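Local coordinates for ribokinase, putative (Burkholderia thailandensis, PDB 3B1N), which is a nucleoside kinase of the PfkB (ribokinase) family that probably transfers the terminal phosphate of ATP to the ribose of nucleosides, at residues A10-T16 against A101-T107; I136-I140 against L260-E264; L179-E184 against V199-W205. All blocks are in the same frame, centred on the assembly; numbering follows the deposited sequence. Where two conformers were deposited one is given.

Contact 1: residues A10-T16 against A101-T107; sequences AYDNIMT and AQAMITT. With MZR (5-hydroxy-1-(beta-D-ribofuranosyl)-1H-imidazole-4-carboxamide), chain F.
A10-T16 runs parallel to A101-T107, Y11 level with Q102 and M15 with T106, and the odd-numbered residues from Y11 to T107 give and take six backbone hydrogen bonds; the one from M15 N to I105 O is 2.7 Å long. A10, D12, I14, A103 and I105 put their side chains on the nucleoside face. D12 does the polar work there: D12 OD1 accepts from O2' of mizoribine at 2.7 Å, and D12 OD2 accepts from O3' at 2.5 Å, so the carboxylate grips the ribose diol through both oxygens. With CG anti to the carbonyl carbon (chi1 -69°), the carboxylate is set beside A103 and I105 with both oxygens on the diol. Its flank is apolar: A103 CB lies 3.4 Å from D12 OD1, and I105 CD1 3.7 Å from D12 CG. I14 runs alongside I105, its CG1 4.1 Å from I105 CD1. On the other face, the bend of M15 at chi3 (-80°) folds the methyl back across the neighbouring strand, where M15 CE comes to 3.6 Å from I105 N. Q102 OE1 takes a hydrogen bond from R44. Here the second subunit packs on, with A116 of that subunit against M15 and I114 of that subunit against T106. Strand 45-47 flanks the pair beyond 10-16, and 113-118 beyond 101-107. This four-stranded sheet is the lid of the PfkB fold, covering the ribose, and its packing against the second subunit is consistent with the beta-clasp dimer of ribokinase.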
loop_
_atom_site.group_PDB
_atom_site.type_symbol
_atom_site.label_atom_id
_atom_site.label_comp_id
_atom_site.label_asym_id
_atom_site.label_seq_id
_atom_site.Cartn_x
_atom_site.Cartn_y
_atom_site.Cartn_z
ATOM N N ALA B 10 -9.344 -14.338 3.817
ATOM C CA ALA B 10 -8.311 -13.436 4.397
ATOM C C ALA B 10 -8.926 -12.361 5.209
ATOM O O ALA B 10 -10.112 -12.044 5.070
ATOM C CB ALA B 10 -7.449 -12.829 3.230
ATOM N N TYR B 11 -8.104 -11.777 6.096
ATOM C CA TYR B 11 -8.483 -10.545 6.775
ATOM C C TYR B 11 -7.810 -9.382 6.072
ATOM O O TYR B 11 -6.608 -9.418 5.816
ATOM C CB TYR B 11 -7.980 -10.623 8.232
ATOM C CG TYR B 11 -8.727 -11.649 9.037
ATOM C CD1 TYR B 11 -10.096 -11.527 9.269
ATOM C CD2 TYR B 11 -8.086 -12.789 9.506
ATOM C CE1 TYR B 11 -10.783 -12.475 10.012
ATOM C CE2 TYR B 11 -8.765 -13.765 10.244
ATOM C CZ TYR B 11 -10.112 -13.595 10.500
ATOM O OH TYR B 11 -10.808 -14.518 11.246
ATOM N N ASP B 12 -8.618 -8.364 5.776
ATOM C CA ASP B 12 -8.166 -7.215 5.007
ATOM C C ASP B 12 -7.956 -5.988 5.878
ATOM O O ASP B 12 -8.825 -5.669 6.689
ATOM C CB ASP B 12 -9.188 -6.846 3.918
ATOM C CG ASP B 12 -9.278 -7.861 2.817
ATOM O OD1 ASP B 12 -8.408 -8.726 2.668
ATOM O OD2 ASP B 12 -10.212 -7.710 2.022
ATOM N N ASN B 13 -6.830 -5.303 5.687
ATOM C CA ASN B 13 -6.627 -3.962 6.286
ATOM C C ASN B 13 -6.566 -3.019 5.124
ATOM O O ASN B 13 -5.629 -3.084 4.338
ATOM C CB ASN B 13 -5.359 -3.945 7.142
ATOM C CG ASN B 13 -5.594 -4.667 8.497
ATOM O OD1 ASN B 13 -5.131 -5.760 8.709
ATOM N ND2 ASN B 13 -6.389 -4.048 9.373
ATOM N N ILE B 14 -7.638 -2.231 4.993
ATOM C CA ILE B 14 -7.823 -1.393 3.813
ATOM C C ILE B 14 -7.540 0.071 4.164
ATOM O O ILE B 14 -8.155 0.660 5.090
ATOM C CB ILE B 14 -9.229 -1.541 3.284
ATOM C CG1 ILE B 14 -9.442 -3.007 2.830
ATOM C CG2 ILE B 14 -9.442 -0.577 2.074
ATOM C CD1 ILE B 14 -10.902 -3.384 2.710
ATOM N N MET B 15 -6.633 0.627 3.376
ATOM C CA MET B 15 -6.217 2.006 3.567
ATOM C C MET B 15 -6.625 2.754 2.321
ATOM O O MET B 15 -6.053 2.543 1.240
ATOM C CB MET B 15 -4.711 1.996 3.755
ATOM C CG MET B 15 -4.314 1.400 5.149
ATOM S SD MET B 15 -2.671 0.688 5.142
ATOM C CE MET B 15 -3.004 -0.934 4.381
ATOM N N THR B 16 -7.641 3.599 2.497
ATOM C CA THR B 16 -8.312 4.299 1.410
ATOM C C THR B 16 -7.694 5.672 1.185
ATOM O O THR B 16 -7.853 6.559 2.036
ATOM C CB THR B 16 -9.812 4.583 1.737
ATOM O OG1 THR B 16 -10.486 3.370 2.074
ATOM C CG2 THR B 16 -10.506 5.164 0.515
ATOM N N ALA B 101 -4.432 -15.777 6.227
ATOM C CA ALA B 101 -3.989 -14.746 5.265
ATOM C C ALA B 101 -4.392 -13.351 5.702
ATOM O O ALA B 101 -5.468 -13.138 6.236
ATOM C CB ALA B 101 -4.555 -15.030 3.865
ATOM N N GLN B 102 -3.513 -12.380 5.433
ATOM C CA GLN B 102 -3.756 -10.985 5.780
ATOM C C GLN B 102 -3.336 -10.116 4.604
ATOM O O GLN B 102 -2.237 -10.245 4.085
ATOM C CB GLN B 102 -2.975 -10.613 7.070
ATOM C CG GLN B 102 -2.908 -9.134 7.302
ATOM C CD GLN B 102 -4.156 -8.588 7.938
ATOM O OE1 GLN B 102 -4.532 -8.997 9.052
ATOM N NE2 GLN B 102 -4.790 -7.609 7.264
ATOM N N ALA B 103 -4.249 -9.267 4.154
ATOM C CA ALA B 103 -3.936 -8.352 3.041
ATOM C C ALA B 103 -3.891 -6.947 3.565
ATOM O O ALA B 103 -4.775 -6.516 4.295
ATOM C CB ALA B 103 -5.046 -8.451 1.960
ATOM N N MET B 104 -2.818 -6.233 3.219
ATOM C CA MET B 104 -2.726 -4.813 3.537
ATOM C C MET B 104 -2.919 -4.104 2.201
ATOM O O MET B 104 -2.087 -4.208 1.318
ATOM C CB MET B 104 -1.347 -4.498 4.170
ATOM C CG MET B 104 -1.003 -5.309 5.419
ATOM S SD MET B 104 -1.870 -4.653 6.865
ATOM C CE MET B 104 -1.259 -2.978 6.957
ATOM N N ILE B 105 -4.085 -3.496 2.029
ATOM C CA ILE B 105 -4.520 -2.974 0.733
ATOM C C ILE B 105 -4.574 -1.445 0.731
ATOM O O ILE B 105 -5.287 -0.866 1.524
ATOM C CB ILE B 105 -5.961 -3.521 0.462
ATOM C CG1 ILE B 105 -5.971 -5.043 0.567
ATOM C CG2 ILE B 105 -6.530 -2.998 -0.914
ATOM C CD1 ILE B 105 -7.435 -5.660 0.445
ATOM N N THR B 106 -3.809 -0.827 -0.182
ATOM C CA THR B 106 -3.962 0.621 -0.371
ATOM C C THR B 106 -4.724 0.938 -1.630
ATOM O O THR B 106 -4.329 0.485 -2.709
ATOM C CB THR B 106 -2.669 1.343 -0.316
ATOM O OG1 THR B 106 -2.022 1.013 0.907
ATOM C CG2 THR B 106 -2.990 2.863 -0.454
ATOM N N THR B 107 -5.887 1.577 -1.479
ATOM C CA THR B 107 -6.735 1.828 -2.618
ATOM C C THR B 107 -6.775 3.324 -2.986
ATOM O O THR B 107 -6.467 4.161 -2.144
ATOM C CB THR B 107 -8.175 1.209 -2.382
ATOM O OG1 THR B 107 -9.054 1.634 -3.420
ATOM C CG2 THR B 107 -8.766 1.577 -1.010
HETATM N N1 MZR F . -3.929 -13.780 -3.561
HETATM O O3 MZR F . -6.419 -13.031 -2.549
HETATM C C4 MZR F . -5.792 -11.769 -2.625
HETATM C C5 MZR F . -4.450 -11.519 -3.098
HETATM C C6 MZR F . -3.495 -12.531 -3.554
HETATM O O6 MZR F . -2.365 -12.107 -3.880
HETATM N N7 MZR F . -4.326 -10.168 -2.978
HETATM C C8 MZR F . -5.485 -9.669 -2.491
HETATM N N9 MZR F . -6.406 -10.650 -2.265
HETATM C "C1'" MZR F . -7.789 -10.479 -1.789
HETATM C "C2'" MZR F . -8.009 -9.585 -0.581
HETATM O "O2'" MZR F . -8.002 -10.441 0.557
HETATM C "C3'" MZR F . -9.356 -8.899 -0.919
HETATM O "O3'" MZR F . -10.441 -9.145 -0.021
HETATM C "C4'" MZR F . -9.695 -9.380 -2.305
HETATM O "O4'" MZR F . -8.443 -9.772 -2.838
HETATM C "C5'" MZR F . -10.304 -8.277 -3.138
HETATM O "O5'" MZR F . -10.616 -8.865 -4.429
#

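Contact 2: residues I136-I140 against L260-E264; sequences IKLAI and LYGIE
L138 lays its CD2 methyl over L260: the two CD2 carbons are 3.6 Å apart, and the same L138 methyl rests 3.5 Å from L260 O. That carbonyl is already engaged inside the helix, accepting from E264 N, so the methyl packs against a satisfied backbone turn. With CG anti to the backbone N (chi1 179°), the fork of L138 is carried toward the helix, and L138 CD2 also meets I263 CG2 at 3.9 Å, the two side chains crossing at about a right angle. Two residues on, I140 meets the other methyl of L260: its CG2 sits 3.9 Å from L260 CD1. L260 is thus clasped between L138 and I140, one methyl to each, while A139 between them points away.

The polar part lies at the end of the contact. K137 runs its extended chain past E264, and K137 NZ stays 3.9 Å from E264 OE2, a long salt bridge. A tighter link goes through a water, which accepts from K137 NZ at 2.9 Å and donates to E264 O at 3.1 Å; NZ also makes a weak hydrogen bond to L319 O.

Strand and helix run nearly antiparallel, at 159°, as expected of a helix covering one face of a largely parallel sheet in a Rossmann-like alpha/beta core. Strand 138-141 lies between 3-6 and 163-165, bonded to L4 and I164. I5 and I164 from these strands touch L260, and I53 of helix 49-59 packs against both I140 and L260.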
loop_
_atom_site.group_PDB
_atom_site.type_symbol
_atom_site.label_atom_id
_atom_site.label_comp_id
_atom_site.label_asym_id
_atom_site.label_seq_id
_atom_site.Cartn_x
_atom_site.Cartn_y
_atom_site.Cartn_z
ATOM N N ILE B 136 -21.405 -30.399 -7.139
ATOM C CA ILE B 136 -21.128 -29.031 -7.485
ATOM C C ILE B 136 -21.615 -28.885 -8.902
ATOM O O ILE B 136 -21.257 -29.669 -9.792
ATOM C CB ILE B 136 -19.592 -28.770 -7.390
ATOM C CG1 ILE B 136 -19.124 -28.831 -5.919
ATOM C CG2 ILE B 136 -19.195 -27.437 -8.036
ATOM C CD1 ILE B 136 -19.909 -27.985 -4.866
ATOM N N LYS B 137 -22.411 -27.864 -9.153
ATOM C CA LYS B 137 -22.806 -27.618 -10.531
ATOM C C LYS B 137 -22.040 -26.528 -11.279
ATOM O O LYS B 137 -22.106 -26.431 -12.510
ATOM C CB LYS B 137 -24.291 -27.348 -10.623
ATOM C CG LYS B 137 -24.865 -26.314 -9.751
ATOM C CD LYS B 137 -26.393 -26.584 -9.830
ATOM C CE LYS B 137 -27.194 -25.956 -8.766
ATOM N NZ LYS B 137 -28.620 -26.127 -9.183
ATOM N N LEU B 138 -21.254 -25.759 -10.507
ATOM C CA LEU B 138 -20.600 -24.586 -11.069
ATOM C C LEU B 138 -19.518 -24.213 -10.066
ATOM O O LEU B 138 -19.667 -24.438 -8.873
ATOM C CB LEU B 138 -21.597 -23.428 -11.239
ATOM C CG LEU B 138 -21.114 -22.089 -11.804
ATOM C CD1 LEU B 138 -20.448 -22.149 -13.171
ATOM C CD2 LEU B 138 -22.245 -21.014 -11.782
ATOM N N ALA B 139 -18.422 -23.645 -10.576
ATOM C CA ALA B 139 -17.333 -23.217 -9.668
ATOM C C ALA B 139 -16.667 -21.965 -10.175
ATOM O O ALA B 139 -16.830 -21.575 -11.325
ATOM C CB ALA B 139 -16.293 -24.340 -9.533
ATOM N N ILE B 140 -15.833 -21.369 -9.312
ATOM C CA ILE B 140 -14.892 -20.344 -9.738
ATOM C C ILE B 140 -13.564 -20.665 -9.059
ATOM O O ILE B 140 -13.555 -21.114 -7.907
ATOM C CB ILE B 140 -15.375 -18.922 -9.298
ATOM C CG1 ILE B 140 -14.376 -17.847 -9.861
ATOM C CG2 ILE B 140 -15.681 -18.811 -7.810
ATOM C CD1 ILE B 140 -15.055 -16.426 -9.882
ATOM N N LEU B 260 -22.079 -15.535 -11.166
ATOM C CA LEU B 260 -22.253 -16.957 -10.844
ATOM C C LEU B 260 -23.749 -17.242 -10.593
ATOM O O LEU B 260 -24.257 -18.283 -11.041
ATOM C CB LEU B 260 -21.446 -17.382 -9.597
ATOM C CG LEU B 260 -19.957 -17.446 -9.851
ATOM C CD1 LEU B 260 -19.304 -17.458 -8.466
ATOM C CD2 LEU B 260 -19.663 -18.769 -10.602
ATOM N N TYR B 261 -24.451 -16.347 -9.897
ATOM C CA TYR B 261 -25.879 -16.579 -9.635
ATOM C C TYR B 261 -26.623 -16.595 -10.981
ATOM O O TYR B 261 -27.477 -17.487 -11.222
ATOM C CB TYR B 261 -26.434 -15.435 -8.763
ATOM C CG TYR B 261 -27.872 -15.646 -8.399
ATOM C CD1 TYR B 261 -28.210 -16.428 -7.313
ATOM C CD2 TYR B 261 -28.885 -15.083 -9.191
ATOM C CE1 TYR B 261 -29.515 -16.632 -6.957
ATOM C CE2 TYR B 261 -30.227 -15.290 -8.848
ATOM C CZ TYR B 261 -30.511 -16.064 -7.731
ATOM O OH TYR B 261 -31.846 -16.266 -7.375
ATOM N N GLY B 262 -26.310 -15.637 -11.860
ATOM C CA GLY B 262 -26.991 -15.567 -13.174
ATOM C C GLY B 262 -26.712 -16.846 -13.981
ATOM O O GLY B 262 -27.643 -17.418 -14.585
ATOM N N ILE B 263 -25.464 -17.325 -14.024
ATOM C CA ILE B 263 -25.114 -18.507 -14.846
ATOM C C ILE B 263 -25.917 -19.711 -14.280
ATOM O O ILE B 263 -26.570 -20.459 -15.044
ATOM C CB ILE B 263 -23.610 -18.773 -14.788
ATOM C CG1 ILE B 263 -22.895 -17.649 -15.537
ATOM C CG2 ILE B 263 -23.238 -20.141 -15.424
ATOM C CD1 ILE B 263 -21.332 -17.644 -15.241
ATOM N N GLU B 264 -25.881 -19.912 -12.965
ATOM C CA GLU B 264 -26.574 -21.026 -12.312
ATOM C C GLU B 264 -28.052 -21.056 -12.694
ATOM O O GLU B 264 -28.602 -22.133 -12.923
ATOM C CB GLU B 264 -26.438 -20.888 -10.769
ATOM C CG GLU B 264 -27.377 -21.784 -9.990
ATOM C CD GLU B 264 -27.278 -21.638 -8.485
ATOM O OE1 GLU B 264 -26.696 -20.636 -7.959
ATOM O OE2 GLU B 264 -27.851 -22.543 -7.827
HETATM O O HOH W 1 -29.771 -24.405 -11.183
#

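Contact 3: residues L179-E184 against V199-W205; sequences LRRSIE and VCDKTGW. With NA (sodium ion), chain H.
Apolar packing fills the inner side of the contact. I183 CD1 meets V199 CG1 tip to tip at 3.7 Å, and L179 lays its branch across T203, with L179 CG 3.7 Å from T203 CG2; L179 CD2 also rests on the aliphatic part of K202, whose NZ goes off to the carbonyls of F174 and L171.

The indole of W205 takes the methylenes of R180 over one face: R180 CG lies 3.6 Å from the centroid of the six-membered ring and 16° off the normal, a CH-pi contact. The guanidinium is turned 72° to the ring, so it does not stack on it. I183 CG2 and E184 OE1 approach the ring edge instead, and R213 adds a cation-pi contact.

Helices 176-185 and 193-203 flank strand 188-192 in sequence, consecutive pieces of the alternating alpha/beta fold; the axes of 179-184 and 199-203 lie at 116°.

Hydrogen bonds tie down the helix end. R180 NH2 donates to T203 O at 2.9 Å, from well above the carbonyl plane. T203 OG1 gives its proton to V199 O and accepts from W205 N at 2.9 Å, an ST turn that carries the chain through G204, with its positive phi, to the indole.

Beyond this packing, I183 O and E184 O each bind the sodium ion at 2.4 Å, joined by a water and the carbonyls of A186 and R213.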
loop_
_atom_site.group_PDB
_atom_site.type_symbol
_atom_site.label_atom_id
_atom_site.label_comp_id
_atom_site.label_asym_id
_atom_site.label_seq_id
_atom_site.Cartn_x
_atom_site.Cartn_y
_atom_site.Cartn_z
ATOM N N LEU B 179 -0.454 -20.380 -17.650
ATOM C CA LEU B 179 -1.593 -19.495 -17.892
ATOM C C LEU B 179 -2.410 -19.905 -19.128
ATOM O O LEU B 179 -3.653 -20.013 -19.068
ATOM C CB LEU B 179 -1.130 -18.029 -17.927
ATOM C CG LEU B 179 -2.214 -16.955 -18.008
ATOM C CD1 LEU B 179 -3.232 -17.104 -16.830
ATOM C CD2 LEU B 179 -1.619 -15.582 -18.025
ATOM N N ARG B 180 -1.731 -20.150 -20.253
ATOM C CA ARG B 180 -2.411 -20.696 -21.433
ATOM C C ARG B 180 -3.156 -22.000 -21.132
ATOM O O ARG B 180 -4.315 -22.161 -21.528
ATOM C CB ARG B 180 -1.406 -20.932 -22.570
ATOM C CG ARG B 180 -0.943 -19.666 -23.284
ATOM C CD ARG B 180 -0.118 -20.022 -24.549
ATOM N NE ARG B 180 1.131 -20.713 -24.187
ATOM C CZ ARG B 180 2.268 -20.095 -23.877
ATOM N NH1 ARG B 180 3.332 -20.820 -23.543
ATOM N NH2 ARG B 180 2.338 -18.764 -23.856
ATOM N N ARG B 181 -2.521 -22.915 -20.400
ATOM C CA ARG B 181 -3.186 -24.178 -20.042
ATOM C C ARG B 181 -4.460 -23.939 -19.229
ATOM O O ARG B 181 -5.511 -24.536 -19.497
ATOM C CB ARG B 181 -2.222 -25.121 -19.326
ATOM C CG ARG B 181 -2.864 -26.327 -18.657
ATOM C CD ARG B 181 -3.433 -27.291 -19.681
ATOM N NE ARG B 181 -3.795 -28.532 -19.010
ATOM C CZ ARG B 181 -4.356 -29.573 -19.610
ATOM N NH1 ARG B 181 -4.610 -29.542 -20.911
ATOM N NH2 ARG B 181 -4.669 -30.639 -18.898
ATOM N N SER B 182 -4.368 -23.038 -18.252
ATOM C CA SER B 182 -5.524 -22.760 -17.382
ATOM C C SER B 182 -6.716 -22.227 -18.158
ATOM O O SER B 182 -7.861 -22.614 -17.882
ATOM C CB SER B 182 -5.095 -21.801 -16.261
ATOM O OG SER B 182 -4.124 -22.422 -15.452
ATOM N N ILE B 183 -6.446 -21.342 -19.116
ATOM C CA ILE B 183 -7.463 -20.767 -19.979
ATOM C C ILE B 183 -8.055 -21.823 -20.917
ATOM O O ILE B 183 -9.290 -21.840 -21.116
ATOM C CB ILE B 183 -6.885 -19.595 -20.783
ATOM C CG1 ILE B 183 -6.559 -18.429 -19.831
ATOM C CG2 ILE B 183 -7.838 -19.149 -21.884
ATOM C CD1 ILE B 183 -5.599 -17.383 -20.436
ATOM N N GLU B 184 -7.202 -22.701 -21.473
ATOM C CA GLU B 184 -7.724 -23.845 -22.244
ATOM C C GLU B 184 -8.761 -24.670 -21.438
ATOM O O GLU B 184 -9.868 -24.936 -21.904
ATOM C CB GLU B 184 -6.576 -24.741 -22.777
ATOM C CG GLU B 184 -5.819 -24.132 -23.992
ATOM C CD GLU B 184 -4.393 -24.655 -24.129
ATOM O OE1 GLU B 184 -3.631 -24.146 -25.009
ATOM O OE2 GLU B 184 -4.024 -25.579 -23.347
ATOM N N VAL B 199 -2.847 -10.661 -18.969
ATOM C CA VAL B 199 -3.067 -12.031 -19.482
ATOM C C VAL B 199 -2.640 -12.145 -20.960
ATOM O O VAL B 199 -1.963 -13.129 -21.348
ATOM C CB VAL B 199 -4.539 -12.455 -19.318
ATOM C CG1 VAL B 199 -4.802 -13.799 -20.079
ATOM C CG2 VAL B 199 -4.870 -12.649 -17.801
ATOM N N CYS B 200 -3.058 -11.163 -21.757
ATOM C CA CYS B 200 -2.673 -11.113 -23.188
ATOM C C CYS B 200 -1.153 -11.074 -23.291
ATOM O O CYS B 200 -0.548 -11.851 -24.042
ATOM C CB CYS B 200 -3.249 -9.873 -23.805
ATOM S SG CYS B 200 -5.005 -9.960 -24.084
ATOM N N ASP B 201 -0.519 -10.198 -22.511
ATOM C CA ASP B 201 0.962 -10.101 -22.534
ATOM C C ASP B 201 1.651 -11.414 -22.188
ATOM O O ASP B 201 2.607 -11.820 -22.866
ATOM C CB ASP B 201 1.458 -9.018 -21.585
ATOM C CG ASP B 201 1.167 -7.616 -22.077
ATOM O OD1 ASP B 201 0.610 -7.413 -23.194
ATOM O OD2 ASP B 201 1.490 -6.692 -21.294
ATOM N N LYS B 202 1.176 -12.100 -21.155
ATOM C CA LYS B 202 1.863 -13.293 -20.644
ATOM C C LYS B 202 1.598 -14.515 -21.533
ATOM O O LYS B 202 2.489 -15.347 -21.760
ATOM C CB LYS B 202 1.491 -13.550 -19.166
ATOM C CG LYS B 202 2.070 -14.834 -18.515
ATOM C CD LYS B 202 2.078 -14.747 -16.962
ATOM C CE LYS B 202 3.224 -13.829 -16.445
ATOM N NZ LYS B 202 3.055 -13.605 -14.972
ATOM N N THR B 203 0.371 -14.630 -22.028
ATOM C CA THR B 203 0.030 -15.768 -22.880
ATOM C C THR B 203 0.577 -15.603 -24.287
ATOM O O THR B 203 0.783 -16.609 -24.998
ATOM C CB THR B 203 -1.494 -15.975 -23.024
ATOM O OG1 THR B 203 -2.090 -14.804 -23.593
ATOM C CG2 THR B 203 -2.153 -16.367 -21.693
ATOM N N GLY B 204 0.761 -14.355 -24.713
ATOM C CA GLY B 204 1.053 -14.076 -26.122
ATOM C C GLY B 204 -0.183 -14.133 -26.993
ATOM O O GLY B 204 -0.089 -14.139 -28.218
ATOM N N TRP B 205 -1.358 -14.198 -26.371
ATOM C CA TRP B 205 -2.625 -14.230 -27.081
ATOM C C TRP B 205 -3.264 -12.842 -27.100
ATOM O O TRP B 205 -3.052 -12.017 -26.172
ATOM C CB TRP B 205 -3.600 -15.238 -26.450
ATOM C CG TRP B 205 -3.252 -16.688 -26.633
ATOM C CD1 TRP B 205 -2.508 -17.237 -27.650
ATOM C CD2 TRP B 205 -3.688 -17.791 -25.821
ATOM N NE1 TRP B 205 -2.425 -18.599 -27.491
ATOM C CE2 TRP B 205 -3.140 -18.969 -26.379
ATOM C CE3 TRP B 205 -4.476 -17.896 -24.662
ATOM C CZ2 TRP B 205 -3.364 -20.232 -25.831
ATOM C CZ3 TRP B 205 -4.681 -19.150 -24.107
ATOM C CH2 TRP B 205 -4.127 -20.310 -24.694
HETATM NA NA NA H . -11.248 -23.010 -21.996
HETATM O O HOH W 2 -12.969 -24.510 -22.938
#

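Overall arrangement
Contact 1 belongs to the lid, contacts 2 and 3 to the alpha/beta body. Its centre is 27 Å from that of contact 2 and 28 Å from that of contact 3, and the nucleoside is held between lid and body: D12 takes its ribose from one side, and D253, on the same helix as L260-E264, bonds the nucleoside as well. Contact 2 packs the far end of this helix against strand 138-141, with the I140 side chain about 10 Å from both mizoribine and ADP. Contact 3 falls between the two segments of contact 2 in sequence, and the nearest atoms of the two are about 11 Å apart; its V199 side chain is about 12 Å from ADP.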